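Local coordinates for protein fructosyl amine: oxygen oxidoreductase (Aspergillus fumigatus, PDB 3DJE) that deglycates fructosyl amino acids as an FAD-dependent fructosamine oxidase (amadoriase), using molecular oxygen as electron acceptor, at residues A26-P40 with M174-V187. Numbering follows the deposited sequence.
With FAD (flavin-adenine dinucleotide), chain C.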
ATOM      1  N   ALA A  26       0.168  14.875 -16.266  1.00 10.74           N
ATOM      2  CA  ALA A  26      -0.784  15.915 -16.660  1.00 11.02           C
ATOM      3  C   ALA A  26      -0.334  17.269 -16.115  1.00 11.64           C
ATOM      4  O   ALA A  26      -0.341  18.271 -16.844  1.00 12.07           O
ATOM      5  CB  ALA A  26      -2.189  15.588 -16.163  1.00 12.18           C
ATOM      6  N   ARG A  27       0.089  17.300 -14.853  1.00 11.36           N
ATOM      7  CA  ARG A  27       0.566  18.577 -14.263  1.00 12.08           C
ATOM      8  C   ARG A  27       1.800  19.119 -14.956  1.00 12.93           C
ATOM      9  O   ARG A  27       2.011  20.339 -15.001  1.00 13.55           O
ATOM     10  CB  ARG A  27       0.827  18.438 -12.763  1.00 12.22           C
ATOM     11  CG  ARG A  27      -0.441  18.269 -11.969  1.00 12.54           C
ATOM     12  CD  ARG A  27      -0.087  18.153 -10.492  1.00 13.03           C
ATOM     13  NE  ARG A  27      -1.270  18.216  -9.651  1.00 13.46           N
ATOM     14  CZ  ARG A  27      -1.238  18.153  -8.319  1.00 14.04           C
ATOM     15  NH1 ARG A  27      -0.071  18.025  -7.691  1.00 16.79           N
ATOM     16  NH2 ARG A  27      -2.365  18.226  -7.621  1.00 16.10           N
ATOM     17  N   ARG A  28       2.611  18.219 -15.497  1.00 13.20           N
ATOM     18  CA  ARG A  28       3.863  18.602 -16.126  1.00 14.14           C
ATOM     19  C   ARG A  28       3.707  18.878 -17.624  1.00 14.43           C
ATOM     20  O   ARG A  28       4.693  19.123 -18.321  1.00 15.76           O
ATOM     21  CB  ARG A  28       4.967  17.596 -15.785  1.00 14.40           C
ATOM     22  CG  ARG A  28       5.338  17.712 -14.300  1.00 14.76           C
ATOM     23  CD  ARG A  28       6.083  16.513 -13.744  1.00 16.99           C
ATOM     24  NE  ARG A  28       7.423  16.361 -14.296  1.00 18.16           N
ATOM     25  CZ  ARG A  28       8.419  15.735 -13.674  1.00 18.09           C
ATOM     26  NH1 ARG A  28       8.243  15.225 -12.463  1.00 17.82           N
ATOM     27  NH2 ARG A  28       9.595  15.629 -14.258  1.00 17.10           N
ATOM     28  N   GLY A  29       2.459  18.873 -18.085  1.00 14.17           N
ATOM     29  CA  GLY A  29       2.129  19.364 -19.424  1.00 14.70           C
ATOM     30  C   GLY A  29       1.867  18.318 -20.479  1.00 14.65           C
ATOM     31  O   GLY A  29       1.536  18.670 -21.617  1.00 14.91           O
ATOM     32  N   TYR A  30       2.015  17.040 -20.132  1.00 13.54           N
ATOM     33  CA  TYR A  30       1.782  15.980 -21.128  1.00 13.12           C
ATOM     34  C   TYR A  30       0.307  15.867 -21.471  1.00 13.15           C
ATOM     35  O   TYR A  30      -0.541  15.913 -20.577  1.00 13.45           O
ATOM     36  CB  TYR A  30       2.355  14.654 -20.651  1.00 13.06           C
ATOM     37  CG  TYR A  30       3.864  14.655 -20.569  1.00 13.47           C
ATOM     38  CD1 TYR A  30       4.639  14.302 -21.684  1.00 13.45           C
ATOM     39  CD2 TYR A  30       4.525  15.022 -19.399  1.00 12.36           C
ATOM     40  CE1 TYR A  30       6.023  14.288 -21.620  1.00 11.38           C
ATOM     41  CE2 TYR A  30       5.925  15.004 -19.322  1.00 12.80           C
ATOM     42  CZ  TYR A  30       6.670  14.643 -20.444  1.00 14.34           C
ATOM     43  OH  TYR A  30       8.055  14.648 -20.389  1.00 14.84           O
ATOM     44  N   THR A  31       0.002  15.702 -22.761  1.00 12.62           N
ATOM     45  CA  THR A  31      -1.386  15.808 -23.218  1.00 12.77           C
ATOM     46  C   THR A  31      -1.912  14.573 -23.947  1.00 12.52           C
ATOM     47  O   THR A  31      -3.040  14.600 -24.452  1.00 12.97           O
ATOM     48  CB  THR A  31      -1.555  16.985 -24.183  1.00 13.23           C
ATOM     49  OG1 THR A  31      -0.699  16.776 -25.307  1.00 15.25           O
ATOM     50  CG2 THR A  31      -1.181  18.290 -23.521  1.00 13.28           C
ATOM     51  N   ASN A  32      -1.116  13.505 -23.993  1.00 13.05           N
ATOM     52  CA  ASN A  32      -1.509  12.294 -24.702  1.00 13.52           C
ATOM     53  C   ASN A  32      -1.231  11.032 -23.879  1.00 13.30           C
ATOM     54  O   ASN A  32      -0.527  10.118 -24.324  1.00 14.36           O
ATOM     55  CB  ASN A  32      -0.823  12.251 -26.078  1.00 14.04           C
ATOM     56  CG  ASN A  32      -1.370  11.150 -26.985  1.00 15.88           C
ATOM     57  OD1 ASN A  32      -2.419  10.555 -26.710  1.00 18.47           O
ATOM     58  ND2 ASN A  32      -0.651  10.870 -28.073  1.00 19.30           N
ATOM     59  N   VAL A  33      -1.826  10.988 -22.688  1.00 12.50           N
ATOM     60  CA  VAL A  33      -1.573   9.900 -21.724  1.00 11.58           C
ATOM     61  C   VAL A  33      -2.801   9.009 -21.663  1.00 11.77           C
ATOM     62  O   VAL A  33      -3.929   9.505 -21.561  1.00 11.14           O
ATOM     63  CB  VAL A  33      -1.315  10.483 -20.309  1.00 11.92           C
ATOM     64  CG1 VAL A  33      -1.043   9.363 -19.293  1.00 11.81           C
ATOM     65  CG2 VAL A  33      -0.161  11.500 -20.341  1.00 11.99           C
ATOM     66  N   THR A  34      -2.574   7.694 -21.731  1.00 11.18           N
ATOM     67  CA  THR A  34      -3.656   6.723 -21.592  1.00 10.72           C
ATOM     68  C   THR A  34      -3.335   5.784 -20.440  1.00 10.36           C
ATOM     69  O   THR A  34      -2.199   5.317 -20.313  1.00 10.81           O
ATOM     70  CB  THR A  34      -3.846   5.903 -22.889  1.00 11.32           C
ATOM     71  OG1 THR A  34      -4.146   6.794 -23.973  1.00 12.06           O
ATOM     72  CG2 THR A  34      -5.003   4.924 -22.756  1.00 12.49           C
ATOM     73  N   VAL A  35      -4.332   5.515 -19.604  1.00  9.90           N
ATOM     74  CA  VAL A  35      -4.165   4.577 -18.493  1.00  9.92           C
ATOM     75  C   VAL A  35      -5.111   3.399 -18.688  1.00  9.80           C
ATOM     76  O   VAL A  35      -6.310   3.602 -18.945  1.00 10.32           O
ATOM     77  CB  VAL A  35      -4.451   5.247 -17.117  1.00  9.96           C
ATOM     78  CG1 VAL A  35      -4.117   4.277 -15.962  1.00 12.10           C
ATOM     79  CG2 VAL A  35      -3.645   6.540 -16.947  1.00 11.30           C
ATOM     80  N   LEU A  36      -4.573   2.189 -18.515  1.00  9.21           N
ATOM     81  CA  LEU A  36      -5.339   0.940 -18.684  1.00  9.47           C
ATOM     82  C   LEU A  36      -5.474   0.188 -17.370  1.00  9.20           C
ATOM     83  O   LEU A  36      -4.483  -0.050 -16.685  1.00 10.03           O
ATOM     84  CB  LEU A  36      -4.619   0.012 -19.679  1.00 10.25           C
ATOM     85  CG  LEU A  36      -4.350   0.545 -21.087  1.00  9.89           C
ATOM     86  CD1 LEU A  36      -3.465  -0.452 -21.844  1.00 11.63           C
ATOM     87  CD2 LEU A  36      -5.647   0.802 -21.837  1.00 12.46           C
ATOM     88  N   ASP A  37      -6.688  -0.235 -17.042  1.00  9.76           N
ATOM     89  CA  ASP A  37      -6.898  -1.043 -15.821  1.00 10.53           C
ATOM     90  C   ASP A  37      -8.118  -1.955 -16.019  1.00 10.68           C
ATOM     91  O   ASP A  37      -9.114  -1.506 -16.561  1.00 10.98           O
ATOM     92  CB  ASP A  37      -7.112  -0.095 -14.632  1.00 10.57           C
ATOM     93  CG  ASP A  37      -6.912  -0.766 -13.282  1.00 12.53           C
ATOM     94  OD1 ASP A  37      -7.715  -1.657 -12.924  1.00 14.71           O
ATOM     95  OD2 ASP A  37      -5.952  -0.402 -12.569  1.00 11.62           O
ATOM     96  N   PRO A  38      -8.041  -3.232 -15.576  1.00 11.35           N
ATOM     97  CA  PRO A  38      -9.143  -4.183 -15.737  1.00 11.87           C
ATOM     98  C   PRO A  38     -10.361  -3.898 -14.846  1.00 11.94           C
ATOM     99  O   PRO A  38     -11.417  -4.517 -15.044  1.00 13.29           O
ATOM    100  CB  PRO A  38      -8.509  -5.533 -15.358  1.00 11.78           C
ATOM    101  CG  PRO A  38      -7.388  -5.204 -14.463  1.00 12.60           C
ATOM    102  CD  PRO A  38      -6.869  -3.856 -14.943  1.00 12.22           C
ATOM    103  N   TYR A  39     -10.220  -2.970 -13.900  1.00 12.40           N
ATOM    104  CA  TYR A  39     -11.336  -2.569 -13.033  1.00 13.09           C
ATOM    105  C   TYR A  39     -11.651  -1.073 -13.179  1.00 13.67           C
ATOM    106  O   TYR A  39     -10.750  -0.282 -13.442  1.00 13.17           O
ATOM    107  CB  TYR A  39     -11.022  -2.875 -11.564  1.00 14.61           C
ATOM    108  CG  TYR A  39     -10.935  -4.344 -11.230  1.00 14.83           C
ATOM    109  CD1 TYR A  39     -11.996  -4.996 -10.601  1.00 16.93           C
ATOM    110  CD2 TYR A  39      -9.791  -5.082 -11.530  1.00 14.49           C
ATOM    111  CE1 TYR A  39     -11.921  -6.360 -10.291  1.00 17.94           C
ATOM    112  CE2 TYR A  39      -9.711  -6.459 -11.236  1.00 17.36           C
ATOM    113  CZ  TYR A  39     -10.782  -7.076 -10.612  1.00 17.74           C
ATOM    114  OH  TYR A  39     -10.709  -8.424 -10.302  1.00 18.15           O
ATOM    115  N   PRO A  40     -12.925  -0.668 -12.968  1.00 13.75           N
ATOM    116  CA  PRO A  40     -13.211   0.768 -12.940  1.00 14.23           C
ATOM    117  C   PRO A  40     -12.468   1.437 -11.785  1.00 13.94           C
ATOM    118  O   PRO A  40     -12.202   0.792 -10.774  1.00 13.65           O
ATOM    119  CB  PRO A  40     -14.725   0.832 -12.677  1.00 14.71           C
ATOM    120  CG  PRO A  40     -15.246  -0.546 -12.855  1.00 16.19           C
ATOM    121  CD  PRO A  40     -14.119  -1.490 -12.689  1.00 14.74           C
HETATM  122  N   MSE A 174      -7.745  16.984 -16.747  1.00 15.64           N
HETATM  123  CA  MSE A 174      -6.578  17.566 -17.399  1.00 19.66           C
HETATM  124  C   MSE A 174      -6.182  16.849 -18.685  1.00 16.98           C
HETATM  125  O   MSE A 174      -5.165  17.180 -19.297  1.00 17.55           O
HETATM  126  CB  MSE A 174      -5.404  17.624 -16.436  1.00 18.92           C
HETATM  127  CG  MSE A 174      -5.699  18.505 -15.247  1.00 21.90           C
HETATM  128 SE   MSE A 174      -4.190  18.415 -14.075  1.00 35.19          SE
HETATM  129  CE  MSE A 174      -2.976  19.561 -15.061  1.00 31.66           C
ATOM    130  N   GLY A 175      -6.978  15.864 -19.084  1.00 14.95           N
ATOM    131  CA  GLY A 175      -6.847  15.266 -20.407  1.00 14.38           C
ATOM    132  C   GLY A 175      -6.410  13.815 -20.466  1.00 13.80           C
ATOM    133  O   GLY A 175      -6.354  13.223 -21.551  1.00 14.25           O
ATOM    134  N   VAL A 176      -6.106  13.225 -19.309  1.00 12.76           N
ATOM    135  CA  VAL A 176      -5.690  11.819 -19.289  1.00 11.99           C
ATOM    136  C   VAL A 176      -6.884  10.916 -19.627  1.00 12.10           C
ATOM    137  O   VAL A 176      -8.008  11.113 -19.122  1.00 12.23           O
ATOM    138  CB  VAL A 176      -5.054  11.424 -17.931  1.00 11.33           C
ATOM    139  CG1 VAL A 176      -4.734   9.906 -17.881  1.00 10.97           C
ATOM    140  CG2 VAL A 176      -3.798  12.264 -17.652  1.00 11.49           C
ATOM    141  N   LYS A 177      -6.622   9.952 -20.503  0.50 12.24           N
ATOM    142  CA  LYS A 177      -7.605   8.965 -20.938  0.50 12.33           C
ATOM    143  C   LYS A 177      -7.524   7.765 -20.005  0.50 12.39           C
ATOM    144  O   LYS A 177      -6.465   7.164 -19.858  0.50 12.49           O
ATOM    145  CB  LYS A 177      -7.292   8.537 -22.373  0.50 12.69           C
ATOM    146  CG  LYS A 177      -7.341   9.684 -23.384  0.50 14.55           C
ATOM    147  CD  LYS A 177      -6.425   9.437 -24.590  0.50 15.14           C
ATOM    148  CE  LYS A 177      -5.004   9.969 -24.374  0.50 15.37           C
ATOM    149  NZ  LYS A 177      -4.949  11.347 -23.798  0.50 15.56           N
ATOM    150  N   PHE A 178      -8.637   7.431 -19.358  1.00 12.45           N
ATOM    151  CA  PHE A 178      -8.698   6.203 -18.561  1.00 12.76           C
ATOM    152  C   PHE A 178      -9.541   5.185 -19.286  1.00 13.19           C
ATOM    153  O   PHE A 178     -10.726   5.430 -19.541  1.00 14.47           O
ATOM    154  CB  PHE A 178      -9.287   6.441 -17.161  1.00 12.65           C
ATOM    155  CG  PHE A 178      -8.341   7.118 -16.211  1.00 12.18           C
ATOM    156  CD1 PHE A 178      -7.692   6.394 -15.206  1.00 12.33           C
ATOM    157  CD2 PHE A 178      -8.093   8.479 -16.319  1.00 12.11           C
ATOM    158  CE1 PHE A 178      -6.805   7.030 -14.317  1.00 13.43           C
ATOM    159  CE2 PHE A 178      -7.211   9.125 -15.444  1.00 13.20           C
ATOM    160  CZ  PHE A 178      -6.562   8.402 -14.442  1.00 13.54           C
ATOM    161  N   VAL A 179      -8.932   4.045 -19.600  1.00 12.41           N
ATOM    162  CA  VAL A 179      -9.635   2.937 -20.242  1.00 13.08           C
ATOM    163  C   VAL A 179      -9.689   1.797 -19.229  1.00 13.13           C
ATOM    164  O   VAL A 179      -8.687   1.124 -18.980  1.00 13.04           O
ATOM    165  CB  VAL A 179      -8.944   2.488 -21.556  1.00 13.05           C
ATOM    166  CG1 VAL A 179      -9.716   1.328 -22.195  1.00 14.90           C
ATOM    167  CG2 VAL A 179      -8.804   3.678 -22.524  1.00 14.91           C
ATOM    168  N   THR A 180     -10.862   1.614 -18.633  1.00 13.75           N
ATOM    169  CA  THR A 180     -10.985   0.758 -17.462  1.00 14.59           C
ATOM    170  C   THR A 180     -12.078  -0.281 -17.627  1.00 15.04           C
ATOM    171  O   THR A 180     -13.002  -0.107 -18.436  1.00 16.22           O
ATOM    172  CB  THR A 180     -11.283   1.572 -16.191  1.00 15.45           C
ATOM    173  OG1 THR A 180     -12.545   2.238 -16.333  1.00 17.44           O
ATOM    174  CG2 THR A 180     -10.167   2.572 -15.904  1.00 15.11           C
ATOM    175  N   GLY A 181     -11.973  -1.349 -16.851  1.00 14.55           N
ATOM    176  CA  GLY A 181     -12.909  -2.446 -16.971  1.00 14.96           C
ATOM    177  C   GLY A 181     -12.332  -3.573 -17.791  1.00 15.25           C
ATOM    178  O   GLY A 181     -11.278  -3.447 -18.408  1.00 14.80           O
ATOM    179  N   THR A 182     -13.027  -4.697 -17.768  1.00 14.94           N
ATOM    180  CA  THR A 182     -12.613  -5.878 -18.496  1.00 15.37           C
ATOM    181  C   THR A 182     -13.671  -6.152 -19.578  1.00 15.50           C
ATOM    182  O   THR A 182     -14.883  -6.128 -19.285  1.00 16.52           O
ATOM    183  CB  THR A 182     -12.446  -7.076 -17.519  1.00 15.49           C
ATOM    184  OG1 THR A 182     -11.380  -6.801 -16.588  1.00 16.04           O
ATOM    185  CG2 THR A 182     -12.140  -8.358 -18.259  1.00 16.27           C
ATOM    186  N   PRO A 183     -13.233  -6.443 -20.820  1.00 14.94           N
ATOM    187  CA  PRO A 183     -11.851  -6.670 -21.269  1.00 14.61           C
ATOM    188  C   PRO A 183     -11.036  -5.455 -21.702  1.00 14.18           C
ATOM    189  O   PRO A 183      -9.826  -5.601 -21.886  1.00 14.09           O
ATOM    190  CB  PRO A 183     -12.043  -7.576 -22.495  1.00 14.33           C
ATOM    191  CG  PRO A 183     -13.335  -7.081 -23.097  1.00 14.84           C
ATOM    192  CD  PRO A 183     -14.201  -6.644 -21.919  1.00 15.63           C
ATOM    193  N   GLN A 184     -11.669  -4.296 -21.880  1.00 13.92           N
ATOM    194  CA  GLN A 184     -11.018  -3.141 -22.541  1.00 14.01           C
ATOM    195  C   GLN A 184      -9.743  -2.632 -21.857  1.00 13.16           C
ATOM    196  O   GLN A 184      -8.848  -2.123 -22.527  1.00 13.05           O
ATOM    197  CB  GLN A 184     -12.003  -1.981 -22.767  1.00 14.86           C
ATOM    198  CG  GLN A 184     -12.699  -1.467 -21.488  1.00 17.50           C
ATOM    199  CD  GLN A 184     -13.949  -2.288 -21.100  1.00 20.83           C
ATOM    200  OE1 GLN A 184     -14.260  -3.321 -21.712  1.00 21.77           O
ATOM    201  NE2 GLN A 184     -14.670  -1.822 -20.072  1.00 23.39           N
ATOM    202  N   GLY A 185      -9.669  -2.766 -20.537  1.00 12.36           N
ATOM    203  CA  GLY A 185      -8.505  -2.268 -19.793  1.00 11.20           C
ATOM    204  C   GLY A 185      -7.599  -3.343 -19.221  1.00 11.75           C
ATOM    205  O   GLY A 185      -6.666  -3.027 -18.487  1.00 11.86           O
ATOM    206  N   ARG A 186      -7.872  -4.614 -19.537  1.00 10.61           N
ATOM    207  CA  ARG A 186      -7.066  -5.708 -19.016  1.00 11.64           C
ATOM    208  C   ARG A 186      -5.910  -5.980 -19.968  1.00 10.60           C
ATOM    209  O   ARG A 186      -6.097  -6.568 -21.044  1.00 10.54           O
ATOM    210  CB  ARG A 186      -7.896  -6.991 -18.799  1.00 11.80           C
ATOM    211  CG  ARG A 186      -7.036  -8.188 -18.397  1.00 13.89           C
ATOM    212  CD  ARG A 186      -7.835  -9.375 -17.853  1.00 15.66           C
ATOM    213  NE  ARG A 186      -8.214  -9.176 -16.452  1.00 22.90           N
ATOM    214  CZ  ARG A 186      -7.368  -9.221 -15.419  1.00 24.71           C
ATOM    215  NH1 ARG A 186      -6.066  -9.450 -15.622  1.00 26.09           N
ATOM    216  NH2 ARG A 186      -7.816  -9.024 -14.180  1.00 26.43           N
ATOM    217  N   VAL A 187      -4.712  -5.564 -19.578  1.00 10.18           N
ATOM    218  CA  VAL A 187      -3.543  -5.840 -20.421  1.00 10.33           C
ATOM    219  C   VAL A 187      -3.251  -7.336 -20.385  1.00 10.39           C
ATOM    220  O   VAL A 187      -3.230  -7.949 -19.307  1.00 10.89           O
ATOM    221  CB  VAL A 187      -2.301  -5.056 -19.950  1.00  9.91           C
ATOM    222  CG1 VAL A 187      -1.069  -5.527 -20.688  1.00 11.32           C
ATOM    223  CG2 VAL A 187      -2.506  -3.553 -20.171  1.00 11.45           C
TER
HETATM  224  PA  FAD C 500      -2.173  -0.903  -6.601  1.00  9.66           P
HETATM  225  O1A FAD C 500      -2.706   0.339  -6.029  1.00 10.32           O
HETATM  226  O2A FAD C 500      -2.637  -2.207  -6.037  1.00  9.99           O
HETATM  227  O5B FAD C 500      -2.483  -0.793  -8.148  1.00 10.46           O
HETATM  228  C5B FAD C 500      -2.233  -1.858  -9.069  1.00 10.37           C
HETATM  229  C4B FAD C 500      -3.185  -1.649 -10.254  1.00 11.02           C
HETATM  230  O4B FAD C 500      -2.725  -2.602 -11.230  1.00  9.92           O
HETATM  231  C3B FAD C 500      -4.604  -2.086  -9.821  1.00 11.02           C
HETATM  232  O3B FAD C 500      -5.543  -1.007  -9.955  1.00 12.08           O
HETATM  233  C2B FAD C 500      -4.897  -3.229 -10.808  1.00  9.60           C
HETATM  234  O2B FAD C 500      -6.287  -3.230 -11.264  1.00 12.18           O
HETATM  235  C1B FAD C 500      -3.872  -2.951 -11.943  1.00 11.05           C
HETATM  236  N9A FAD C 500      -3.785  -4.176 -12.795  1.00 10.58           N
HETATM  237  C8A FAD C 500      -3.773  -5.470 -12.411  1.00 10.90           C
HETATM  238  N7A FAD C 500      -3.745  -6.252 -13.511  1.00  9.14           N
HETATM  239  C5A FAD C 500      -3.742  -5.447 -14.583  1.00  8.71           C
HETATM  240  C6A FAD C 500      -3.735  -5.671 -15.964  1.00  9.40           C
HETATM  241  N6A FAD C 500      -3.741  -6.935 -16.449  1.00 10.29           N
HETATM  242  N1A FAD C 500      -3.735  -4.609 -16.794  1.00  9.55           N
HETATM  243  C2A FAD C 500      -3.740  -3.355 -16.323  1.00  9.77           C
HETATM  244  N3A FAD C 500      -3.751  -3.106 -15.009  1.00  8.96           N
HETATM  245  C4A FAD C 500      -3.753  -4.136 -14.131  1.00  8.87           C
HETATM  246  N1  FAD C 500       0.524   1.891   2.643  1.00  9.29           N
HETATM  247  C2  FAD C 500       0.648   3.052   3.403  1.00  9.88           C
HETATM  248  O2  FAD C 500       1.348   3.995   3.030  1.00 10.41           O
HETATM  249  N3  FAD C 500      -0.034   3.138   4.618  1.00  9.88           N
HETATM  250  C4  FAD C 500      -0.821   2.095   5.093  1.00 11.21           C
HETATM  251  O4  FAD C 500      -1.414   2.208   6.173  1.00 10.70           O
HETATM  252  C4X FAD C 500      -0.922   0.924   4.326  1.00 10.49           C
HETATM  253  N5  FAD C 500      -1.689  -0.147   4.779  1.00 11.11           N
HETATM  254  C5X FAD C 500      -1.924  -1.227   3.932  1.00  9.98           C
HETATM  255  C6  FAD C 500      -2.858  -2.183   4.317  1.00 11.30           C
HETATM  256  C7  FAD C 500      -3.152  -3.250   3.476  1.00 11.37           C
HETATM  257  C7M FAD C 500      -4.174  -4.287   3.965  1.00 11.77           C
HETATM  258  C8  FAD C 500      -2.534  -3.352   2.231  1.00 10.75           C
HETATM  259  C8M FAD C 500      -2.922  -4.498   1.267  1.00 11.57           C
HETATM  260  C9  FAD C 500      -1.606  -2.376   1.841  1.00 10.37           C
HETATM  261  C9A FAD C 500      -1.305  -1.299   2.686  1.00  9.09           C
HETATM  262  N10 FAD C 500      -0.368  -0.310   2.328  1.00  9.79           N
HETATM  263  C10 FAD C 500      -0.249   0.839   3.109  1.00  9.91           C
HETATM  264  C1' FAD C 500       0.468  -0.470   1.130  1.00  8.36           C
HETATM  265  C2' FAD C 500      -0.161   0.275  -0.048  1.00  8.62           C
HETATM  266  O2' FAD C 500      -1.589   0.055  -0.060  1.00  9.46           O
HETATM  267  C3' FAD C 500       0.467  -0.222  -1.347  1.00  7.33           C
HETATM  268  O3' FAD C 500       1.902  -0.249  -1.198  1.00  9.64           O
HETATM  269  C4' FAD C 500       0.141   0.692  -2.534  1.00  8.43           C
HETATM  270  O4' FAD C 500      -1.242   1.042  -2.569  1.00  9.75           O
HETATM  271  C5' FAD C 500       0.508  -0.036  -3.832  1.00  9.58           C
HETATM  272  O5' FAD C 500       0.263   0.828  -4.955  1.00  8.86           O
HETATM  273  P   FAD C 500       0.488   0.288  -6.447  1.00  9.27           P
HETATM  274  O1P FAD C 500       1.864  -0.283  -6.555  1.00  9.53           O
HETATM  275  O2P FAD C 500       0.059   1.385  -7.338  1.00  9.14           O
HETATM  276  O3P FAD C 500      -0.561  -0.919  -6.610  1.00  9.07           O
HETATM  277  O   HOH W   1      -3.036  15.203 -19.907  1.00 21.74           O
HETATM  278  O   HOH W   2      -5.211  15.824 -23.507  1.00 32.26           O
HETATM  279  O   HOH W   3      -3.462  12.986 -21.732  1.00 18.52           O
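V33 and V35 of strand 33-37 hydrogen-bond to K177 and V179 of the parallel strand 177-180. V179 N gives V35 O a bond of 2.7 Å with an N-H...O angle of 174°, and D37 N to V179 O extends the run. On one side of this pair V176 CG1 packs on V35 CG2 at 3.7 Å, and V35 also covers one face of the F178 ring. On the other, L36 CD2 lies against V179 CB, while the aliphatic chain of K177 curls back past T34 OG1, its CE 3.3 Å from that hydroxyl.

Beyond the strand end, T182 OG1 donates to P38 O (2.8 Å) in the carbonyl plane, and P38 CB sits over one face of the R186 guanidinium. The adenosine of FAD lies against this end of the pair. A chi1 of -162° swings the D37 carboxylate away from its own N and toward the ribose: FAD O2B donates to D37 OD1 and FAD O3B to D37 OD2, both at 2.7 Å. OD1 also accepts Y39 N in an Asx turn. V187 N and O pair with adenine N1A and N6A. An acidic residue ending the second strand grips the ribose, as in the beta-alpha-beta dinucleotide-binding unit of Rossmann-type flavoproteins, here strand 9-12, helix 16-27 and strand 33-37.

Strand 177-180 is outermost in its sheet, and strand 33-37 lies between it and 9-12, all three parallel; helix 16-27 packs on V35 and V176, and helix 160-173 on V176 and F178.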